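PDB 3DZ1: dihydrodipicolinate synthase from Rhodopseudomonas palustris, which probably acts as a 4-hydroxy-tetrahydrodipicolinate synthase of the DapA family, a pyruvate-using lyase of lysine biosynthesis built on a TIM barrel. Local coordinates for residues P86-M91 with T121-Q126; W137-Y142 with R156-D161; T47-L52 with A61-V66. All coordinates share one frame; numbering follows the deposited sequence.

Interaction 1: residues P86-M91 with T121-Q126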
loop_
_atom_site.group_PDB
_atom_site.type_symbol
_atom_site.label_atom_id
_atom_site.label_comp_id
_atom_site.label_asym_id
_atom_site.label_seq_id
_atom_site.Cartn_x
_atom_site.Cartn_y
_atom_site.Cartn_z
ATOM N N PRO A 86 8.024 15.499 7.257
ATOM C CA PRO A 86 6.733 15.050 7.786
ATOM C C PRO A 86 5.817 16.219 8.127
ATOM O O PRO A 86 4.595 16.076 8.139
ATOM C CB PRO A 86 7.130 14.251 9.027
ATOM C CG PRO A 86 8.473 13.712 8.657
ATOM C CD PRO A 86 9.128 14.923 8.043
ATOM N N GLY A 87 6.415 17.372 8.402
ATOM C CA GLY A 87 5.632 18.545 8.745
ATOM C C GLY A 87 6.162 19.812 8.107
ATOM O O GLY A 87 7.320 19.868 7.689
ATOM N N PHE A 88 5.315 20.835 8.053
ATOM C CA PHE A 88 5.677 22.109 7.437
ATOM C C PHE A 88 6.653 22.981 8.216
ATOM O O PHE A 88 7.378 23.781 7.624
ATOM C CB PHE A 88 4.411 22.915 7.135
ATOM C CG PHE A 88 3.512 22.266 6.122
ATOM C CD1 PHE A 88 4.022 21.816 4.909
ATOM C CD2 PHE A 88 2.152 22.115 6.373
ATOM C CE1 PHE A 88 3.190 21.226 3.959
ATOM C CE2 PHE A 88 1.311 21.525 5.428
ATOM C CZ PHE A 88 1.833 21.081 4.222
ATOM N N ALA A 89 6.672 22.841 9.538
ATOM C CA ALA A 89 7.575 23.641 10.362
ATOM C C ALA A 89 9.028 23.295 10.049
ATOM O O ALA A 89 9.858 24.181 9.841
ATOM C CB ALA A 89 7.283 23.404 11.842
ATOM N N ALA A 90 9.332 22.002 10.018
ATOM C CA ALA A 90 10.684 21.552 9.722
ATOM C C ALA A 90 11.056 21.948 8.296
ATOM O O ALA A 90 12.186 22.355 8.026
ATOM C CB ALA A 90 10.780 20.046 9.889
HETATM N N MSE A 91 10.095 21.833 7.384
HETATM C CA MSE A 91 10.325 22.179 5.992
HETATM C C MSE A 91 10.667 23.659 5.853
HETATM O O MSE A 91 11.604 24.024 5.143
HETATM C CB MSE A 91 9.086 21.857 5.154
HETATM C CG MSE A 91 9.252 22.160 3.671
HETATM SE SE MSE A 91 7.631 21.832 2.655
HETATM C CE MSE A 91 7.520 19.922 2.943
ATOM N N THR A 121 -2.871 18.525 -5.056
ATOM C CA THR A 121 -2.758 19.957 -5.307
ATOM C C THR A 121 -2.851 20.757 -4.013
ATOM O O THR A 121 -2.155 21.758 -3.844
ATOM C CB THR A 121 -3.825 20.451 -6.309
ATOM O OG1 THR A 121 -5.129 20.072 -5.859
ATOM C CG2 THR A 121 -3.571 19.850 -7.680
ATOM N N THR A 122 -3.695 20.312 -3.088
ATOM C CA THR A 122 -3.823 21.014 -1.821
ATOM C C THR A 122 -2.522 20.961 -1.028
ATOM O O THR A 122 -2.092 21.968 -0.466
ATOM C CB THR A 122 -4.957 20.424 -0.962
ATOM O OG1 THR A 122 -6.214 20.790 -1.539
ATOM C CG2 THR A 122 -4.885 20.950 0.476
ATOM N N TYR A 123 -1.894 19.789 -0.982
ATOM C CA TYR A 123 -0.652 19.645 -0.238
ATOM C C TYR A 123 0.403 20.649 -0.687
ATOM O O TYR A 123 1.025 21.327 0.134
ATOM C CB TYR A 123 -0.070 18.240 -0.393
ATOM C CG TYR A 123 1.255 18.111 0.313
ATOM C CD1 TYR A 123 1.313 17.990 1.700
ATOM C CD2 TYR A 123 2.456 18.214 -0.391
ATOM C CE1 TYR A 123 2.533 17.982 2.373
ATOM C CE2 TYR A 123 3.683 18.209 0.274
ATOM C CZ TYR A 123 3.714 18.095 1.655
ATOM O OH TYR A 123 4.916 18.111 2.325
ATOM N N PHE A 124 0.611 20.740 -1.992
ATOM C CA PHE A 124 1.618 21.650 -2.498
ATOM C C PHE A 124 1.303 23.122 -2.288
ATOM O O PHE A 124 2.217 23.931 -2.154
ATOM C CB PHE A 124 1.926 21.312 -3.956
ATOM C CG PHE A 124 2.748 20.062 -4.093
ATOM C CD1 PHE A 124 4.061 20.035 -3.629
ATOM C CD2 PHE A 124 2.189 18.888 -4.584
ATOM C CE1 PHE A 124 4.802 18.859 -3.644
ATOM C CE2 PHE A 124 2.921 17.705 -4.604
ATOM C CZ PHE A 124 4.230 17.692 -4.131
ATOM N N ARG A 125 0.022 23.472 -2.227
ATOM C CA ARG A 125 -0.337 24.862 -1.967
ATOM C C ARG A 125 0.027 25.144 -0.506
ATOM O O ARG A 125 0.460 26.241 -0.161
ATOM C CB ARG A 125 -1.835 25.104 -2.189
ATOM C CG ARG A 125 -2.276 24.996 -3.642
ATOM C CD ARG A 125 -3.569 25.768 -3.892
ATOM N NE ARG A 125 -4.668 25.329 -3.035
ATOM C CZ ARG A 125 -5.419 24.253 -3.258
ATOM N NH1 ARG A 125 -5.204 23.490 -4.323
ATOM N NH2 ARG A 125 -6.389 23.939 -2.410
ATOM N N GLN A 126 -0.147 24.144 0.352
ATOM C CA GLN A 126 0.187 24.311 1.763
ATOM C C GLN A 126 1.703 24.322 1.916
ATOM O O GLN A 126 2.251 25.047 2.750
ATOM C CB GLN A 126 -0.398 23.173 2.602
ATOM C CG GLN A 126 -1.901 23.030 2.500
ATOM C CD GLN A 126 -2.416 21.859 3.307
ATOM O OE1 GLN A 126 -1.824 20.780 3.296
ATOM N NE2 GLN A 126 -3.530 22.060 3.998
#
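Phe88, the first residue of helix 88-101 after the N-cap Gly87, pushes its ring into the angle between Tyr123 and Gln126 on the neighbouring helix 117-131. Its CG stands anti to the carbonyl carbon (chi1 -64°), which carries the ring across to the other helix, where CZ lies 3.5 Å from Gln126 CB. CE1 and CZ of the same ring also reach Tyr123 CE1, which is 3.7 Å from Phe88 CE1. This pair is not a full stack: the planes are inclined by 30° and the centroids lie 5.5 Å apart, so the rings slide past each other and barely overlap. Over one face of the Phe88 ring, near its centre, sits the carbonyl oxygen Gln126 O, while Gln126 OE1 comes within 3.8 Å of Phe88 CZ, the amide plane standing nearly upright to the ring. One turn on, selenomethionine Met91 stretches out through its first two torsions and then bends at the selenium (chi3 -64°), bringing CE to 3.2 Å from Tyr123 OH. The methyl and the phenol approach each other from opposite directions.

Ala127 and Ala130 of helix 117-131 also touch Phe88, and Met91 also rests on Ile108 of strand 105-108. A second subunit reaches the same place, Pro283 of that neighbouring chain packing on both Phe88 and Gln126, so the pairing of these two outer barrel helices borders a subunit interface.

None of the meetings is a hydrogen bond. The polar atoms involved, Tyr123 OH, Gln126 O and Gln126 OE1, meet only carbon across the contact, which implies that between these segments the fit probably rests on shape and dispersion more than on directional bonds.

Interaction 2: residues W137-Y142 with R156-D161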
loop_
_atom_site.group_PDB
_atom_site.type_symbol
_atom_site.label_atom_id
_atom_site.label_comp_id
_atom_site.label_asym_id
_atom_site.label_seq_id
_atom_site.Cartn_x
_atom_site.Cartn_y
_atom_site.Cartn_z
ATOM N N TRP A 137 11.304 26.272 -6.245
ATOM C CA TRP A 137 11.311 24.882 -5.824
ATOM C C TRP A 137 11.140 23.878 -6.945
ATOM O O TRP A 137 10.727 24.217 -8.060
ATOM C CB TRP A 137 10.273 24.638 -4.723
ATOM C CG TRP A 137 8.847 24.872 -5.120
ATOM C CD1 TRP A 137 8.231 26.077 -5.312
ATOM C CD2 TRP A 137 7.852 23.870 -5.342
ATOM N NE1 TRP A 137 6.908 25.884 -5.638
ATOM C CE2 TRP A 137 6.650 24.537 -5.664
ATOM C CE3 TRP A 137 7.858 22.468 -5.300
ATOM C CZ2 TRP A 137 5.463 23.850 -5.941
ATOM C CZ3 TRP A 137 6.678 21.785 -5.575
ATOM C CH2 TRP A 137 5.496 22.479 -5.892
ATOM N N VAL A 138 11.476 22.635 -6.624
ATOM C CA VAL A 138 11.420 21.519 -7.555
ATOM C C VAL A 138 10.398 20.480 -7.114
ATOM O O VAL A 138 10.423 20.019 -5.972
ATOM C CB VAL A 138 12.800 20.833 -7.640
ATOM C CG1 VAL A 138 12.763 19.688 -8.643
ATOM C CG2 VAL A 138 13.860 21.858 -8.003
ATOM N N LEU A 139 9.504 20.120 -8.027
ATOM C CA LEU A 139 8.474 19.121 -7.748
ATOM C C LEU A 139 9.037 17.737 -8.066
ATOM O O LEU A 139 9.397 17.461 -9.212
ATOM C CB LEU A 139 7.237 19.387 -8.618
ATOM C CG LEU A 139 6.093 18.368 -8.523
ATOM C CD1 LEU A 139 5.583 18.291 -7.093
ATOM C CD2 LEU A 139 4.977 18.766 -9.476
ATOM N N GLN A 140 9.128 16.872 -7.058
ATOM C CA GLN A 140 9.643 15.523 -7.282
ATOM C C GLN A 140 8.507 14.536 -7.543
ATOM O O GLN A 140 7.621 14.354 -6.707
ATOM C CB GLN A 140 10.476 15.043 -6.088
ATOM C CG GLN A 140 10.891 13.582 -6.206
ATOM C CD GLN A 140 11.854 13.149 -5.122
ATOM O OE1 GLN A 140 11.756 13.590 -3.979
ATOM N NE2 GLN A 140 12.783 12.269 -5.473
ATOM N N ASP A 141 8.552 13.906 -8.713
ATOM C CA ASP A 141 7.550 12.936 -9.155
ATOM C C ASP A 141 8.245 11.579 -9.290
ATOM O O ASP A 141 8.831 11.269 -10.325
ATOM C CB ASP A 141 6.983 13.391 -10.504
ATOM C CG ASP A 141 5.960 12.429 -11.073
ATOM O OD1 ASP A 141 5.454 11.562 -10.325
ATOM O OD2 ASP A 141 5.654 12.554 -12.276
ATOM N N TYR A 142 8.164 10.771 -8.237
ATOM C CA TYR A 142 8.836 9.474 -8.199
ATOM C C TYR A 142 7.931 8.416 -7.568
ATOM O O TYR A 142 8.160 7.978 -6.440
ATOM C CB TYR A 142 10.122 9.645 -7.383
ATOM C CG TYR A 142 11.122 8.514 -7.424
ATOM C CD1 TYR A 142 11.092 7.545 -8.427
ATOM C CD2 TYR A 142 12.152 8.457 -6.485
ATOM C CE1 TYR A 142 12.070 6.550 -8.491
ATOM C CE2 TYR A 142 13.131 7.472 -6.544
ATOM C CZ TYR A 142 13.086 6.524 -7.545
ATOM O OH TYR A 142 14.066 5.560 -7.599
ATOM N N ARG A 156 0.614 20.100 -14.111
ATOM C CA ARG A 156 0.372 21.424 -14.677
ATOM C C ARG A 156 -0.322 22.339 -13.672
ATOM O O ARG A 156 0.037 23.513 -13.534
ATOM C CB ARG A 156 -0.477 21.320 -15.947
ATOM C CG ARG A 156 -0.886 22.677 -16.519
ATOM C CD ARG A 156 -1.655 22.528 -17.821
ATOM N NE ARG A 156 -2.903 21.797 -17.638
ATOM C CZ ARG A 156 -3.711 21.437 -18.629
ATOM N NH1 ARG A 156 -3.403 21.738 -19.883
ATOM N NH2 ARG A 156 -4.827 20.771 -18.364
ATOM N N GLN A 157 -1.315 21.800 -12.974
ATOM C CA GLN A 157 -2.048 22.567 -11.975
ATOM C C GLN A 157 -1.141 22.991 -10.823
ATOM O O GLN A 157 -1.178 24.142 -10.385
ATOM C CB GLN A 157 -3.222 21.740 -11.444
ATOM C CG GLN A 157 -3.998 22.397 -10.315
ATOM C CD GLN A 157 -5.392 21.815 -10.172
ATOM O OE1 GLN A 157 -5.595 20.611 -10.344
ATOM N NE2 GLN A 157 -6.360 22.666 -9.850
ATOM N N ILE A 158 -0.331 22.057 -10.331
ATOM C CA ILE A 158 0.591 22.344 -9.233
ATOM C C ILE A 158 1.508 23.502 -9.608
ATOM O O ILE A 158 1.722 24.424 -8.817
ATOM C CB ILE A 158 1.477 21.121 -8.909
ATOM C CG1 ILE A 158 0.617 19.988 -8.357
ATOM C CG2 ILE A 158 2.567 21.511 -7.914
ATOM C CD1 ILE A 158 1.364 18.678 -8.198
ATOM N N VAL A 159 2.052 23.443 -10.817
ATOM C CA VAL A 159 2.959 24.480 -11.295
ATOM C C VAL A 159 2.260 25.828 -11.467
ATOM O O VAL A 159 2.732 26.851 -10.962
ATOM C CB VAL A 159 3.596 24.077 -12.639
ATOM C CG1 VAL A 159 4.412 25.235 -13.196
ATOM C CG2 VAL A 159 4.489 22.851 -12.449
HETATM N N MSE A 160 1.135 25.829 -12.175
HETATM C CA MSE A 160 0.406 27.069 -12.409
HETATM C C MSE A 160 -0.232 27.657 -11.146
HETATM O O MSE A 160 -0.506 28.858 -11.087
HETATM C CB MSE A 160 -0.652 26.855 -13.495
HETATM C CG MSE A 160 -0.066 26.458 -14.849
HETATM SE SE MSE A 160 1.266 27.700 -15.542
HETATM C CE MSE A 160 0.070 28.921 -16.464
ATOM N N ASP A 161 -0.469 26.817 -10.143
ATOM C CA ASP A 161 -1.041 27.276 -8.876
ATOM C C ASP A 161 0.051 27.957 -8.047
ATOM O O ASP A 161 -0.236 28.752 -7.151
ATOM C CB ASP A 161 -1.584 26.101 -8.055
ATOM C CG ASP A 161 -3.013 25.725 -8.410
ATOM O OD1 ASP A 161 -3.621 26.371 -9.288
ATOM O OD2 ASP A 161 -3.525 24.770 -7.790
#
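Ile158 carries the contact of the 156-161 segment with strand 137-141, meeting Trp137 and Leu139. This is a strand-to-helix layer of the TIM barrel: the strand is the fifth of the eight parallel strands, and the helix lies against its outer side. From Ile158 CA the bond to CB is directed at the strand, and the chain divides there into two apolar branches. The short branch, CG2, stands anti to the backbone N and takes the first contact, lying 3.7 Å from Trp137 CH2. It approaches the indole at its rim, close to the ring plane. The same methyl also reaches Leu139 CD2, at 4.0 Å. The other branch passes through CG1 and continues to CD1, which meets the same leucine methyl. Leu139 CD2 is thus touched by both ends of Ile158, and the two side chains cross at about a right angle.

Trp137 and Leu139, two residues apart, both offer their side chains to the helix. With Trp137 CG set between the backbone N and the carbonyl carbon (chi1 63°), the six-membered ring of the indole is brought to the helix. Phe124 of helix 117-131 touches both Leu139 and Ile158 and lays its ring nearly parallel to that of Trp137, so a second helix helps to enclose this buried apolar cluster. Farther along the strand, Asp141 makes a salt bridge with Lys178. At the very tip of the isoleucine, CD1 lies 3.8 Å from Leu139 CD2.

Interaction 3: residues T47-L52 with A61-V66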
loop_
_atom_site.group_PDB
_atom_site.type_symbol
_atom_site.label_atom_id
_atom_site.label_comp_id
_atom_site.label_asym_id
_atom_site.label_seq_id
_atom_site.Cartn_x
_atom_site.Cartn_y
_atom_site.Cartn_z
ATOM N N THR A 47 22.250 18.481 -6.034
ATOM C CA THR A 47 21.088 18.353 -5.162
ATOM C C THR A 47 21.593 17.646 -3.910
ATOM O O THR A 47 22.294 16.636 -4.001
ATOM C CB THR A 47 19.973 17.545 -5.851
ATOM O OG1 THR A 47 19.547 18.253 -7.023
ATOM C CG2 THR A 47 18.772 17.371 -4.916
ATOM N N VAL A 48 21.260 18.187 -2.741
ATOM C CA VAL A 48 21.736 17.612 -1.491
ATOM C C VAL A 48 20.638 17.217 -0.510
ATOM O O VAL A 48 19.489 17.641 -0.635
ATOM C CB VAL A 48 22.706 18.582 -0.775
ATOM C CG1 VAL A 48 23.890 18.880 -1.671
ATOM C CG2 VAL A 48 21.991 19.868 -0.411
ATOM N N LEU A 49 21.024 16.406 0.472
ATOM C CA LEU A 49 20.118 15.910 1.500
ATOM C C LEU A 49 19.069 14.986 0.898
ATOM O O LEU A 49 19.342 14.287 -0.077
ATOM C CB LEU A 49 19.460 17.075 2.251
ATOM C CG LEU A 49 20.462 17.952 3.020
ATOM C CD1 LEU A 49 19.727 19.015 3.815
ATOM C CD2 LEU A 49 21.289 17.077 3.950
ATOM N N GLY A 50 17.870 14.974 1.468
ATOM C CA GLY A 50 16.844 14.087 0.955
ATOM C C GLY A 50 17.221 12.634 1.212
ATOM O O GLY A 50 18.219 12.350 1.880
ATOM N N ILE A 51 16.428 11.711 0.678
ATOM C CA ILE A 51 16.672 10.281 0.857
ATOM C C ILE A 51 18.050 9.813 0.394
ATOM O O ILE A 51 18.764 9.136 1.141
ATOM C CB ILE A 51 15.608 9.443 0.116
ATOM C CG1 ILE A 51 14.218 9.772 0.662
ATOM C CG2 ILE A 51 15.907 7.961 0.271
ATOM C CD1 ILE A 51 14.081 9.562 2.155
ATOM N N LEU A 52 18.425 10.167 -0.831
ATOM C CA LEU A 52 19.716 9.751 -1.365
ATOM C C LEU A 52 20.898 10.279 -0.565
ATOM O O LEU A 52 21.987 9.701 -0.603
ATOM C CB LEU A 52 19.842 10.164 -2.834
ATOM C CG LEU A 52 18.891 9.439 -3.796
ATOM C CD1 LEU A 52 19.231 9.819 -5.229
ATOM C CD2 LEU A 52 19.013 7.937 -3.622
ATOM N N ALA A 61 20.483 19.670 13.145
ATOM C CA ALA A 61 21.728 20.433 13.055
ATOM C C ALA A 61 22.690 19.896 11.995
ATOM O O ALA A 61 23.352 20.666 11.296
ATOM C CB ALA A 61 22.419 20.459 14.414
ATOM N N GLU A 62 22.770 18.575 11.878
ATOM C CA GLU A 62 23.656 17.955 10.901
ATOM C C GLU A 62 23.193 18.238 9.476
ATOM O O GLU A 62 24.002 18.569 8.607
ATOM C CB GLU A 62 23.722 16.446 11.138
ATOM C CG GLU A 62 24.289 16.077 12.494
ATOM C CD GLU A 62 24.310 14.586 12.731
ATOM O OE1 GLU A 62 23.246 13.951 12.590
ATOM O OE2 GLU A 62 25.389 14.054 13.061
ATOM N N ALA A 63 21.891 18.110 9.242
ATOM C CA ALA A 63 21.330 18.358 7.917
ATOM C C ALA A 63 21.643 19.784 7.466
ATOM O O ALA A 63 22.032 20.017 6.323
ATOM C CB ALA A 63 19.828 18.136 7.940
ATOM N N GLU A 64 21.474 20.738 8.375
ATOM C CA GLU A 64 21.749 22.131 8.059
ATOM C C GLU A 64 23.227 22.346 7.737
ATOM O O GLU A 64 23.566 23.072 6.803
ATOM C CB GLU A 64 21.314 23.019 9.229
ATOM C CG GLU A 64 19.795 23.126 9.363
ATOM C CD GLU A 64 19.353 23.703 10.697
ATOM O OE1 GLU A 64 20.069 24.568 11.246
ATOM O OE2 GLU A 64 18.280 23.301 11.191
ATOM N N ALA A 65 24.105 21.701 8.501
ATOM C CA ALA A 65 25.543 21.831 8.283
ATOM C C ALA A 65 25.949 21.235 6.936
ATOM O O ALA A 65 26.718 21.834 6.190
ATOM C CB ALA A 65 26.314 21.145 9.410
ATOM N N VAL A 66 25.428 20.054 6.625
ATOM C CA VAL A 66 25.751 19.399 5.363
ATOM C C VAL A 66 25.303 20.261 4.187
ATOM O O VAL A 66 26.090 20.559 3.285
ATOM C CB VAL A 66 25.076 18.018 5.269
ATOM C CG1 VAL A 66 25.350 17.393 3.908
ATOM C CG2 VAL A 66 25.599 17.112 6.378
#
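In the beta-alpha-beta unit made of strand 45-48, helix 60-73 and strand 78-82, Leu49 is the side chain by which the 47-52 segment leans on the helix. Its branched end lies against one turn of helix 60-73. CD1 comes within 3.6 Å of the backbone oxygen Ala63 O and stands 4.2 Å from Ala63 CB, so this methyl touches main chain and side chain of the same residue. CD2 is also near Ala63 O, at 3.9 Å, and meets Val66 CG1 at 4.1 Å. With CG anti to its own carbonyl carbon (chi1 -63°), the leucine is directed out to the helix, where it meets Val66 at a slant.

Such packing of a barrel strand region on the helix that follows it belongs to the repeating beta-alpha plan of the TIM barrel. Leu49 has a positive phi of 66°, uncommon for a residue with a side chain, and Gly50, where such a value is easily accommodated, follows with 67°. Val81 of strand 78-82, Leu94 of helix 88-101 and Ala67 also pack on Leu49, which is therefore buried among helix 60-73, strand 78-82 and the next helix. Replacing this leucine by an alanine removes CG and both methyls and would probably open a gap beside Ala63 and Val66, weakening the hold of this part of the chain on the helix. Val66 itself directs its CB at the 47-52 segment, with CG1 anti to the backbone N, and it also touches Thr18 and Ile26.

Interactions 1 and 2 adjoin through Phe124, a residue of the 121-126 segment that faces away from the 86-91 segment: its CZ lies 3.3 Å from Leu139 CD1 and its CD2 3.7 Å from Ile158 CD1. The packing of helix 117-131 thus continues without a break from one contact into the other. Interaction 3 stands apart, its nearest atoms about 7 Å from interaction 1 and about 6 Å from interaction 2, yet it shares the barrel sheet with interaction 2, and helix 88-101 links it to interaction 1. The side chains of Leu139 and Leu49 lie about 10 and 11 Å from that of Met217, the predicted pyruvate-binding residue, while interaction 1 is remote from that site.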